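Long-range contacts in biogenic amine-binding protein (Rhodnius prolixus, PDB 4GE1), which binds biogenic amines, among them serotonin and norepinephrine, in the saliva of a blood-feeding insect, and here holds tryptamine in its lipocalin barrel: residues Trp24-Tyr29 against Leu135-Ser140; Ser118-Val123 against Ser151-Ala156. One frame throughout, in Å; residues are numbered along the deposited sequence.

Contact 1. Residues Trp24-Tyr29 against Leu135-Ser140; sequences WYITHY and LYAVQS. With TSS (2-(1H-indol-3-yl)ethanamine), chain E.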
loop_
_atom_site.group_PDB
_atom_site.type_symbol
_atom_site.label_atom_id
_atom_site.label_comp_id
_atom_site.label_asym_id
_atom_site.label_seq_id
_atom_site.Cartn_x
_atom_site.Cartn_y
_atom_site.Cartn_z
ATOM N N TRP A 24 1.742 8.304 0.627
ATOM C CA TRP A 24 0.333 7.930 0.720
ATOM C C TRP A 24 -0.050 7.548 2.148
ATOM O O TRP A 24 0.745 6.964 2.871
ATOM C CB TRP A 24 0.050 6.711 -0.166
ATOM C CG TRP A 24 0.113 6.967 -1.663
ATOM C CD1 TRP A 24 1.163 6.708 -2.501
ATOM C CD2 TRP A 24 -0.933 7.494 -2.490
ATOM N NE1 TRP A 24 0.836 7.049 -3.793
ATOM C CE2 TRP A 24 -0.444 7.534 -3.810
ATOM C CE3 TRP A 24 -2.236 7.938 -2.239
ATOM C CZ2 TRP A 24 -1.208 8.005 -4.872
ATOM C CZ3 TRP A 24 -2.988 8.398 -3.289
ATOM C CH2 TRP A 24 -2.474 8.433 -4.592
ATOM N N TYR A 25 -1.279 7.871 2.540
ATOM C CA TYR A 25 -1.827 7.399 3.798
ATOM C C TYR A 25 -2.906 6.362 3.504
ATOM O O TYR A 25 -3.741 6.560 2.620
ATOM C CB TYR A 25 -2.443 8.551 4.591
ATOM C CG TYR A 25 -1.447 9.594 5.040
ATOM C CD1 TYR A 25 -1.173 10.706 4.251
ATOM C CD2 TYR A 25 -0.781 9.468 6.250
ATOM C CE1 TYR A 25 -0.257 11.665 4.656
ATOM C CE2 TYR A 25 0.136 10.424 6.664
ATOM C CZ TYR A 25 0.396 11.518 5.859
ATOM O OH TYR A 25 1.300 12.473 6.268
ATOM N N ILE A 26 -2.878 5.256 4.239
ATOM C CA ILE A 26 -3.916 4.237 4.115
ATOM C C ILE A 26 -5.054 4.573 5.067
ATOM O O ILE A 26 -4.916 4.463 6.285
ATOM C CB ILE A 26 -3.365 2.833 4.383
ATOM C CG1 ILE A 26 -2.146 2.587 3.483
ATOM C CG2 ILE A 26 -4.441 1.782 4.120
ATOM C CD1 ILE A 26 -1.737 1.146 3.375
ATOM N N THR A 27 -6.173 5.011 4.502
ATOM C CA THR A 27 -7.268 5.541 5.303
ATOM C C THR A 27 -8.322 4.493 5.671
ATOM O O THR A 27 -8.894 4.537 6.757
ATOM C CB THR A 27 -7.944 6.722 4.587
ATOM O OG1 THR A 27 -8.343 6.319 3.270
ATOM C CG2 THR A 27 -6.976 7.892 4.486
ATOM N N HIS A 28 -8.580 3.567 4.756
ATOM C CA HIS A 28 -9.608 2.545 4.942
ATOM C C HIS A 28 -9.107 1.256 4.327
ATOM O O HIS A 28 -8.372 1.283 3.335
ATOM C CB HIS A 28 -10.899 2.928 4.217
ATOM C CG HIS A 28 -11.484 4.237 4.647
ATOM N ND1 HIS A 28 -10.915 5.447 4.325
ATOM C CD2 HIS A 28 -12.602 4.520 5.356
ATOM C CE1 HIS A 28 -11.652 6.424 4.824
ATOM N NE2 HIS A 28 -12.680 5.888 5.456
ATOM N N TYR A 29 -9.520 0.122 4.883
ATOM C CA TYR A 29 -9.101 -1.150 4.313
ATOM C C TYR A 29 -9.783 -2.384 4.879
ATOM O O TYR A 29 -10.178 -2.425 6.047
ATOM C CB TYR A 29 -7.583 -1.310 4.428
ATOM C CG TYR A 29 -7.051 -1.423 5.836
ATOM C CD1 TYR A 29 -6.995 -2.647 6.488
ATOM C CD2 TYR A 29 -6.560 -0.303 6.503
ATOM C CE1 TYR A 29 -6.472 -2.751 7.774
ATOM C CE2 TYR A 29 -6.033 -0.397 7.780
ATOM C CZ TYR A 29 -5.990 -1.616 8.416
ATOM O OH TYR A 29 -5.468 -1.684 9.700
ATOM N N LEU A 135 -5.648 -7.810 0.710
ATOM C CA LEU A 135 -5.927 -6.476 1.186
ATOM C C LEU A 135 -6.618 -5.651 0.116
ATOM O O LEU A 135 -6.161 -5.584 -1.032
ATOM C CB LEU A 135 -4.622 -5.796 1.602
ATOM C CG LEU A 135 -4.720 -4.363 2.117
ATOM C CD1 LEU A 135 -5.259 -4.369 3.527
ATOM C CD2 LEU A 135 -3.348 -3.697 2.072
ATOM N N TYR A 136 -7.734 -5.041 0.497
ATOM C CA TYR A 136 -8.329 -3.967 -0.285
ATOM C C TYR A 136 -8.131 -2.664 0.485
ATOM O O TYR A 136 -8.549 -2.549 1.640
ATOM C CB TYR A 136 -9.822 -4.213 -0.500
ATOM C CG TYR A 136 -10.145 -5.278 -1.518
ATOM C CD1 TYR A 136 -10.159 -4.986 -2.876
ATOM C CD2 TYR A 136 -10.456 -6.573 -1.122
ATOM C CE1 TYR A 136 -10.465 -5.952 -3.810
ATOM C CE2 TYR A 136 -10.767 -7.549 -2.048
ATOM C CZ TYR A 136 -10.772 -7.232 -3.390
ATOM O OH TYR A 136 -11.076 -8.200 -4.311
ATOM N N ALA A 137 -7.494 -1.682 -0.142
ATOM C CA ALA A 137 -7.138 -0.459 0.576
ATOM C C ALA A 137 -7.515 0.827 -0.152
ATOM O O ALA A 137 -7.291 0.964 -1.356
ATOM C CB ALA A 137 -5.635 -0.451 0.911
ATOM N N VAL A 138 -8.085 1.765 0.601
ATOM C CA VAL A 138 -8.231 3.141 0.146
ATOM C C VAL A 138 -7.049 3.978 0.649
ATOM O O VAL A 138 -6.672 3.913 1.828
ATOM C CB VAL A 138 -9.567 3.753 0.592
ATOM C CG1 VAL A 138 -9.603 5.240 0.276
ATOM C CG2 VAL A 138 -10.725 3.029 -0.092
ATOM N N GLN A 139 -6.458 4.744 -0.258
ATOM C CA GLN A 139 -5.235 5.489 0.029
ATOM C C GLN A 139 -5.380 6.958 -0.370
ATOM O O GLN A 139 -6.022 7.286 -1.369
ATOM C CB GLN A 139 -4.039 4.822 -0.665
ATOM C CG GLN A 139 -3.951 3.318 -0.361
ATOM C CD GLN A 139 -2.792 2.619 -1.053
ATOM O OE1 GLN A 139 -2.191 1.701 -0.499
ATOM N NE2 GLN A 139 -2.484 3.039 -2.271
ATOM N N SER A 140 -4.807 7.843 0.434
ATOM C CA SER A 140 -4.970 9.274 0.226
ATOM C C SER A 140 -3.612 9.968 0.295
ATOM O O SER A 140 -2.677 9.464 0.914
ATOM C CB SER A 140 -5.916 9.848 1.279
ATOM O OG SER A 140 -6.043 11.260 1.163
HETATM N N1 TSS E . 2.845 -2.729 2.855
HETATM C CA TSS E . 2.216 -3.974 2.486
HETATM C CB TSS E . 0.805 -3.905 1.993
HETATM C CG TSS E . 0.422 -2.739 1.138
HETATM C CD1 TSS E . -0.421 -1.695 1.494
HETATM N NE1 TSS E . -0.536 -0.844 0.453
HETATM C CE2 TSS E . 0.233 -1.300 -0.598
HETATM C CD2 TSS E . 0.831 -2.470 -0.204
HETATM C CZ2 TSS E . 0.468 -0.774 -1.898
HETATM C CH2 TSS E . 1.297 -1.455 -2.785
HETATM C CZ3 TSS E . 1.905 -2.647 -2.384
HETATM C CE3 TSS E . 1.679 -3.160 -1.101
#
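Val138 is paired with two residues at once, Thr27 and His28, the mark of a classic beta bulge, which shifts the register by one where the first and last long strands close the lipocalin barrel. Val138 O accepts the N-H of Thr27 at 2.9 Å, and Val138 N bonds His28 O. OG1 of Thr27 is hydrogen-bonded in the imidazole plane to His28 ND1 and lies 3.4 Å from Val138 CG1. Beyond the bulge, Tyr25 and Ser140 exchange two short backbone bonds. On the pocket side Ile26 and Gln139 lie side by side. The Gln139 chain is extended (chi2 179°) and its OE1 takes the indole N-H, NE1 of tryptamine, at 3.2 Å; NE2 bonds Ser121 and Tyr112, which fixes the amide. Ile26 CD1 is 3.7 Å from the ligand's CD1, and Leu135 CD2 3.6 Å from that same atom. The packing is looser at the partly exposed tyrosines: Tyr25 leads away, its OH hydrogen-bonded to Lys45 NZ, and Tyr136 CB comes no nearer than 5.7 Å, to Tyr29 C. Strand 43-50 flanks 24-29, strand 120-127 flanks 135-140, and Val138 packs outward on Val153 and Leu157 of helix 150-159.

Contact 2. Residues Ser118-Val123 against Ser151-Ala156; sequences SKYSVV and SKVEAA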
loop_
_atom_site.group_PDB
_atom_site.type_symbol
_atom_site.label_atom_id
_atom_site.label_comp_id
_atom_site.label_asym_id
_atom_site.label_seq_id
_atom_site.Cartn_x
_atom_site.Cartn_y
_atom_site.Cartn_z
ATOM N N SER A 118 -3.141 12.552 -7.561
ATOM C CA SER A 118 -2.832 13.638 -6.628
ATOM C C SER A 118 -3.743 13.691 -5.397
ATOM O O SER A 118 -3.620 14.595 -4.572
ATOM C CB SER A 118 -2.796 14.999 -7.351
ATOM O OG SER A 118 -4.058 15.363 -7.890
ATOM N N LYS A 119 -4.646 12.723 -5.268
ATOM C CA LYS A 119 -5.542 12.683 -4.115
ATOM C C LYS A 119 -5.744 11.287 -3.534
ATOM O O LYS A 119 -5.502 11.067 -2.341
ATOM C CB LYS A 119 -6.898 13.297 -4.455
ATOM C CG LYS A 119 -6.889 14.808 -4.528
ATOM C CD LYS A 119 -8.277 15.348 -4.797
ATOM C CE LYS A 119 -8.282 16.862 -4.750
ATOM N NZ LYS A 119 -7.318 17.445 -5.723
ATOM N N TYR A 120 -6.188 10.353 -4.374
ATOM C CA TYR A 120 -6.595 9.035 -3.899
ATOM C C TYR A 120 -6.157 7.909 -4.829
ATOM O O TYR A 120 -5.940 8.115 -6.021
ATOM C CB TYR A 120 -8.116 8.981 -3.759
ATOM C CG TYR A 120 -8.829 8.783 -5.088
ATOM C CD1 TYR A 120 -9.164 7.506 -5.544
ATOM C CD2 TYR A 120 -9.153 9.868 -5.890
ATOM C CE1 TYR A 120 -9.810 7.324 -6.767
ATOM C CE2 TYR A 120 -9.799 9.698 -7.111
ATOM C CZ TYR A 120 -10.124 8.424 -7.544
ATOM O OH TYR A 120 -10.764 8.257 -8.752
ATOM N N SER A 121 -6.045 6.715 -4.268
ATOM C CA SER A 121 -5.893 5.506 -5.061
ATOM C C SER A 121 -6.582 4.359 -4.341
ATOM O O SER A 121 -6.687 4.359 -3.119
ATOM C CB SER A 121 -4.420 5.180 -5.296
ATOM O OG SER A 121 -3.738 4.958 -4.078
ATOM N N VAL A 122 -7.061 3.387 -5.102
ATOM C CA VAL A 122 -7.709 2.222 -4.521
ATOM C C VAL A 122 -6.982 0.975 -5.011
ATOM O O VAL A 122 -6.742 0.815 -6.206
ATOM C CB VAL A 122 -9.191 2.186 -4.888
ATOM C CG1 VAL A 122 -9.858 0.959 -4.294
ATOM C CG2 VAL A 122 -9.867 3.472 -4.411
ATOM N N VAL A 123 -6.597 0.107 -4.086
ATOM C CA VAL A 123 -5.683 -0.965 -4.440
ATOM C C VAL A 123 -6.135 -2.321 -3.903
ATOM O O VAL A 123 -6.824 -2.406 -2.888
ATOM C CB VAL A 123 -4.228 -0.645 -3.970
ATOM C CG1 VAL A 123 -4.090 -0.751 -2.437
ATOM C CG2 VAL A 123 -3.216 -1.532 -4.679
ATOM N N SER A 151 -16.999 10.230 -3.643
ATOM C CA SER A 151 -17.830 9.519 -4.617
ATOM C C SER A 151 -16.993 8.658 -5.562
ATOM O O SER A 151 -17.338 7.508 -5.835
ATOM C CB SER A 151 -18.717 10.490 -5.402
ATOM O OG SER A 151 -17.941 11.483 -6.049
ATOM N N LYS A 152 -15.889 9.214 -6.051
ATOM C CA LYS A 152 -14.978 8.466 -6.915
ATOM C C LYS A 152 -14.423 7.210 -6.234
ATOM O O LYS A 152 -14.277 6.166 -6.863
ATOM C CB LYS A 152 -13.834 9.363 -7.388
ATOM C CG LYS A 152 -14.292 10.633 -8.086
ATOM C CD LYS A 152 -13.509 10.867 -9.370
ATOM C CE LYS A 152 -13.862 12.204 -10.006
ATOM N NZ LYS A 152 -13.495 13.354 -9.128
ATOM N N VAL A 153 -14.122 7.316 -4.945
ATOM C CA VAL A 153 -13.627 6.176 -4.175
ATOM C C VAL A 153 -14.714 5.118 -3.996
ATOM O O VAL A 153 -14.453 3.917 -4.082
ATOM C CB VAL A 153 -13.114 6.616 -2.784
ATOM C CG1 VAL A 153 -12.942 5.418 -1.862
ATOM C CG2 VAL A 153 -11.804 7.397 -2.910
ATOM N N GLU A 154 -15.931 5.578 -3.733
ATOM C CA GLU A 154 -17.069 4.692 -3.525
ATOM C C GLU A 154 -17.304 3.847 -4.770
ATOM O O GLU A 154 -17.526 2.639 -4.685
ATOM C CB GLU A 154 -18.321 5.515 -3.208
ATOM C CG GLU A 154 -19.465 4.728 -2.594
ATOM C CD GLU A 154 -19.126 4.186 -1.221
ATOM O OE1 GLU A 154 -19.778 4.601 -0.235
ATOM O OE2 GLU A 154 -18.213 3.340 -1.130
ATOM N N ALA A 155 -17.246 4.496 -5.927
ATOM C CA ALA A 155 -17.429 3.819 -7.200
ATOM C C ALA A 155 -16.352 2.765 -7.414
ATOM O O ALA A 155 -16.652 1.612 -7.728
ATOM C CB ALA A 155 -17.418 4.826 -8.338
ATOM N N ALA A 156 -15.096 3.163 -7.243
ATOM C CA ALA A 156 -13.985 2.238 -7.403
ATOM C C ALA A 156 -14.178 0.985 -6.551
ATOM O O ALA A 156 -13.926 -0.126 -7.013
ATOM C CB ALA A 156 -12.673 2.919 -7.062
#
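The outer wall of the lipocalin barrel is met here by helix 150-159, where Tyr120 and Val122 of strand 120-127 touch Lys152, Val153 and Ala156. The two short segments run nearly the same way, 12° apart, with axes 9.0 Å from each other at closest approach. They are bridged by side chains alone, with no hydrogen bond between them, and the contact is modest, 239 Å² in all.

Tyr120 does most of the work. Its chi1 of 79° sets CG between the backbone N and the carbonyl carbon, 3.9 Å from CG2 of Val153, and the ring, met obliquely, touches the helix at two places. Near the base, CD1 lies 3.7 Å from that same CG2 of Val153, the two side chains running alongside in opposite senses. At the far end, the hydroxyl OH comes 3.5 Å from CB of Lys152, whose chain crosses the tyrosine at about a right angle. Lys152 therefore contributes only its hydrocarbon part; the chain bends, and its ammonium end leads away on the exposed side. The tyrosine oxygen is no loose end, since Asp114 holds it by a hydrogen bond.

One turn further along the helix, Val122 CG2 reaches CB of Ala156 at 3.9 Å, with Val153 CG1 more distant at 4.4 Å. The small methyl of Ala156 goes with the nearest backbone approach of the pair, 6.9 Å between the CA atoms of Val122 and Ala156.

Ser121 and Val123 alternate to the other side of the strand, against Tyr112 of strand 102-115. Strand 130-140 flanks 120-127 on its other edge, and its Val138 also packs on Val153, so the helix lies over both strands.

How the contacts relate
Contact 1 lies within the barrel wall and contact 2 on its outside, their centres about 9 Å apart. Strands 120-127 and 130-140 are sheet neighbours, joined by probable backbone hydrogen bonds from Gln139 N to Ser121 O and from Ala137 N to Val123 O, each 2.9 Å. The Trp24 ring adds packing, its CZ3 3.6 Å from Tyr120 C. Contact 1 reaches inward to tryptamine, which is also hydrogen-bonded to Asp73 OD2 among other pocket residues. Contact 2 faces outward, the Val122 side chain being about 11 Å from the ligand. Ser121, on the same strand but turned away from the helix, points its side chain toward the pocket side.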